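Local coordinates for protein N-acetyltransferase (Staphylococcus aureus subsp. aureus, PDB 4M85) that probably transfers an acetyl group from acetyl-coenzyme A to an acceptor substrate, as a member of the GNAT acetyltransferase family, at residues Met22-Asp26 with Met27-Leu31. Residues are numbered along the deposited sequence; the frame is centred on the assembly and turned at random.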
ATOM      1  N   MET A  22      -7.571  -1.477   6.643  1.00 28.18           N
ATOM      2  CA  MET A  22      -8.735  -0.740   6.112  1.00 30.14           C
ATOM      3  C   MET A  22      -8.833  -0.885   4.604  1.00 28.18           C
ATOM      4  O   MET A  22      -9.917  -1.088   4.053  1.00 28.44           O
ATOM      5  CB  MET A  22      -8.666   0.741   6.485  1.00 34.00           C
ATOM      6  CG  MET A  22      -9.301   1.073   7.829  1.00 37.95           C
ATOM      7  SD  MET A  22      -8.664   2.619   8.481  1.00 48.60           S
ATOM      8  CE  MET A  22      -8.570   3.672   7.007  1.00 46.63           C
ATOM      9  N   VAL A  23      -7.699  -0.799   3.925  1.00 27.25           N
ATOM     10  CA  VAL A  23      -7.698  -0.951   2.487  1.00 26.30           C
ATOM     11  C   VAL A  23      -8.154  -2.365   2.108  1.00 26.71           C
ATOM     12  O   VAL A  23      -8.979  -2.530   1.202  1.00 26.57           O
ATOM     13  CB  VAL A  23      -6.317  -0.643   1.877  1.00 27.44           C
ATOM     14  CG1 VAL A  23      -6.292  -0.994   0.393  1.00 27.14           C
ATOM     15  CG2 VAL A  23      -5.986   0.832   2.055  1.00 28.02           C
ATOM     16  N   TRP A  24      -7.614  -3.376   2.779  1.00 24.44           N
ATOM     17  CA  TRP A  24      -7.955  -4.767   2.450  1.00 25.69           C
ATOM     18  C   TRP A  24      -9.425  -5.070   2.749  1.00 28.46           C
ATOM     19  O   TRP A  24     -10.029  -5.913   2.093  1.00 27.15           O
ATOM     20  CB  TRP A  24      -7.063  -5.760   3.212  1.00 24.05           C
ATOM     21  CG  TRP A  24      -5.616  -5.808   2.767  1.00 22.99           C
ATOM     22  CD1 TRP A  24      -4.990  -4.986   1.853  1.00 22.21           C
ATOM     23  CD2 TRP A  24      -4.611  -6.714   3.244  1.00 21.82           C
ATOM     24  NE1 TRP A  24      -3.664  -5.346   1.726  1.00 22.26           N
ATOM     25  CE2 TRP A  24      -3.407  -6.400   2.569  1.00 21.82           C
ATOM     26  CE3 TRP A  24      -4.616  -7.776   4.170  1.00 22.45           C
ATOM     27  CZ2 TRP A  24      -2.219  -7.097   2.797  1.00 20.99           C
ATOM     28  CZ3 TRP A  24      -3.442  -8.482   4.374  1.00 21.17           C
ATOM     29  CH2 TRP A  24      -2.258  -8.129   3.695  1.00 20.75           C
ATOM     30  N   ASP A  25      -9.984  -4.385   3.747  1.00 33.30           N
ATOM     31  CA  ASP A  25     -11.400  -4.535   4.122  1.00 37.85           C
ATOM     32  C   ASP A  25     -12.310  -3.929   3.049  1.00 40.36           C
ATOM     33  O   ASP A  25     -13.324  -4.543   2.682  1.00 40.22           O
ATOM     34  CB  ASP A  25     -11.680  -3.914   5.502  1.00 38.87           C
ATOM     35  CG  ASP A  25     -13.146  -4.071   5.947  1.00 41.58           C
ATOM     36  OD1 ASP A  25     -13.564  -5.189   6.327  1.00 38.34           O
ATOM     37  OD2 ASP A  25     -13.882  -3.062   5.916  1.00 43.37           O
ATOM     38  N   ASP A  26     -11.946  -2.744   2.547  1.00 40.81           N
ATOM     39  CA  ASP A  26     -12.618  -2.155   1.391  1.00 42.49           C
ATOM     40  C   ASP A  26     -12.625  -3.146   0.240  1.00 46.69           C
ATOM     41  O   ASP A  26     -13.688  -3.502  -0.266  1.00 49.30           O
ATOM     42  CB  ASP A  26     -11.917  -0.873   0.930  1.00 44.69           C
ATOM     43  CG  ASP A  26     -12.142   0.296   1.872  1.00 45.13           C
ATOM     44  OD1 ASP A  26     -13.045   0.202   2.727  1.00 48.11           O
ATOM     45  OD2 ASP A  26     -11.406   1.308   1.761  1.00 46.65           O
ATOM     46  N   MET A  27     -11.430  -3.606  -0.146  1.00 48.37           N
ATOM     47  CA  MET A  27     -11.259  -4.645  -1.174  1.00 45.80           C
ATOM     48  C   MET A  27     -12.008  -5.968  -0.929  1.00 48.16           C
ATOM     49  O   MET A  27     -12.047  -6.818  -1.810  1.00 48.54           O
ATOM     50  CB  MET A  27      -9.775  -4.984  -1.332  1.00 44.32           C
ATOM     51  CG  MET A  27      -8.932  -3.878  -1.928  1.00 44.31           C
ATOM     52  SD  MET A  27      -7.192  -4.337  -1.960  1.00 41.53           S
ATOM     53  CE  MET A  27      -7.209  -5.492  -3.321  1.00 41.44           C
ATOM     54  N   GLU A  28     -12.576  -6.166   0.252  1.00 48.86           N
ATOM     55  CA  GLU A  28     -13.274  -7.408   0.563  1.00 55.25           C
ATOM     56  C   GLU A  28     -12.406  -8.638   0.291  1.00 54.52           C
ATOM     57  O   GLU A  28     -12.848  -9.586  -0.370  1.00 56.46           O
ATOM     58  CB  GLU A  28     -14.578  -7.521  -0.238  1.00 59.01           C
ATOM     59  CG  GLU A  28     -15.506  -6.323  -0.122  1.00 63.74           C
ATOM     60  CD  GLU A  28     -16.770  -6.480  -0.950  1.00 64.93           C
ATOM     61  OE1 GLU A  28     -16.730  -7.150  -2.006  1.00 66.77           O
ATOM     62  OE2 GLU A  28     -17.808  -5.920  -0.545  1.00 68.84           O
ATOM     63  N   LEU A  29     -11.170  -8.631   0.787  1.00 49.29           N
ATOM     64  CA  LEU A  29     -10.340  -9.824   0.700  1.00 45.02           C
ATOM     65  C   LEU A  29     -10.941 -10.903   1.575  1.00 46.47           C
ATOM     66  O   LEU A  29     -11.249 -10.655   2.730  1.00 47.35           O
ATOM     67  CB  LEU A  29      -8.903  -9.558   1.149  1.00 43.03           C
ATOM     68  CG  LEU A  29      -7.989  -8.747   0.245  1.00 39.10           C
ATOM     69  CD1 LEU A  29      -6.553  -8.913   0.719  1.00 37.40           C
ATOM     70  CD2 LEU A  29      -8.125  -9.172  -1.206  1.00 37.55           C
ATOM     71  N   GLU A  30     -11.083 -12.101   1.014  1.00 47.87           N
ATOM     72  CA  GLU A  30     -11.757 -13.213   1.685  1.00 49.67           C
ATOM     73  C   GLU A  30     -11.198 -13.403   3.092  1.00 44.90           C
ATOM     74  O   GLU A  30     -11.961 -13.483   4.039  1.00 44.09           O
ATOM     75  CB  GLU A  30     -11.614 -14.532   0.896  1.00 52.32           C
ATOM     76  CG  GLU A  30     -12.104 -14.506  -0.550  1.00 55.86           C
ATOM     77  CD  GLU A  30     -13.599 -14.261  -0.689  1.00 59.47           C
ATOM     78  OE1 GLU A  30     -14.345 -14.440   0.303  1.00 59.68           O
ATOM     79  OE2 GLU A  30     -14.025 -13.888  -1.807  1.00 61.95           O
ATOM     80  N   LEU A  31      -9.871 -13.438   3.220  1.00 42.76           N
ATOM     81  CA  LEU A  31      -9.219 -13.633   4.523  1.00 42.31           C
ATOM     82  C   LEU A  31      -9.595 -12.556   5.551  1.00 40.99           C
ATOM     83  O   LEU A  31      -9.652 -12.828   6.735  1.00 40.77           O
ATOM     84  CB  LEU A  31      -7.698 -13.686   4.360  1.00 44.77           C
ATOM     85  CG  LEU A  31      -6.990 -12.335   4.161  1.00 44.72           C
ATOM     86  CD1 LEU A  31      -6.052 -12.012   5.311  1.00 42.67           C
ATOM     87  CD2 LEU A  31      -6.230 -12.352   2.853  1.00 47.11           C
TER
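D25 O accepts two hydrogen bonds, one from the backbone N of E28 at 3.0 Å and one from K33 NZ in helix 30-34. The E28 bond is bent, with an N-H...O angle of 149°, and its donor stands above the carbonyl plane. It is one of the two bonds of a Schellman motif that ends helix 13-26 of this GNAT-fold chain. The second is L29 N to W24 O at 3.2 Å, almost straight and nearly along the C=O axis. E28, between the two donors' carbonyls in the turn, has the positive phi (53°) that takes the chain out of the helix. M27 N bonds back to V23 O at 3.0 Å, equally straight, the last regular helical bond here. L29 is the N-cap residue of helix 30-34, which leaves M27 and E28 as the link between the helices.

The turn also brings apolar side chains together around the W24 indole. L29 CD1 lies over one face of the ring in a CH-pi contact, 4.1 Å from the centroid of the five-membered ring. Its nearest ring atom is W24 CG, 3.8 Å from L29 CD1. P103 and L104 also touch W24, and P103 touches L31 as well. M27 SD approaches the indole obliquely, a Met-aromatic contact. The M27 side chain runs beside V23 before bending at chi3 (75°). V23 CG1, anti to its own backbone N, meets M27 SD at 4.2 Å.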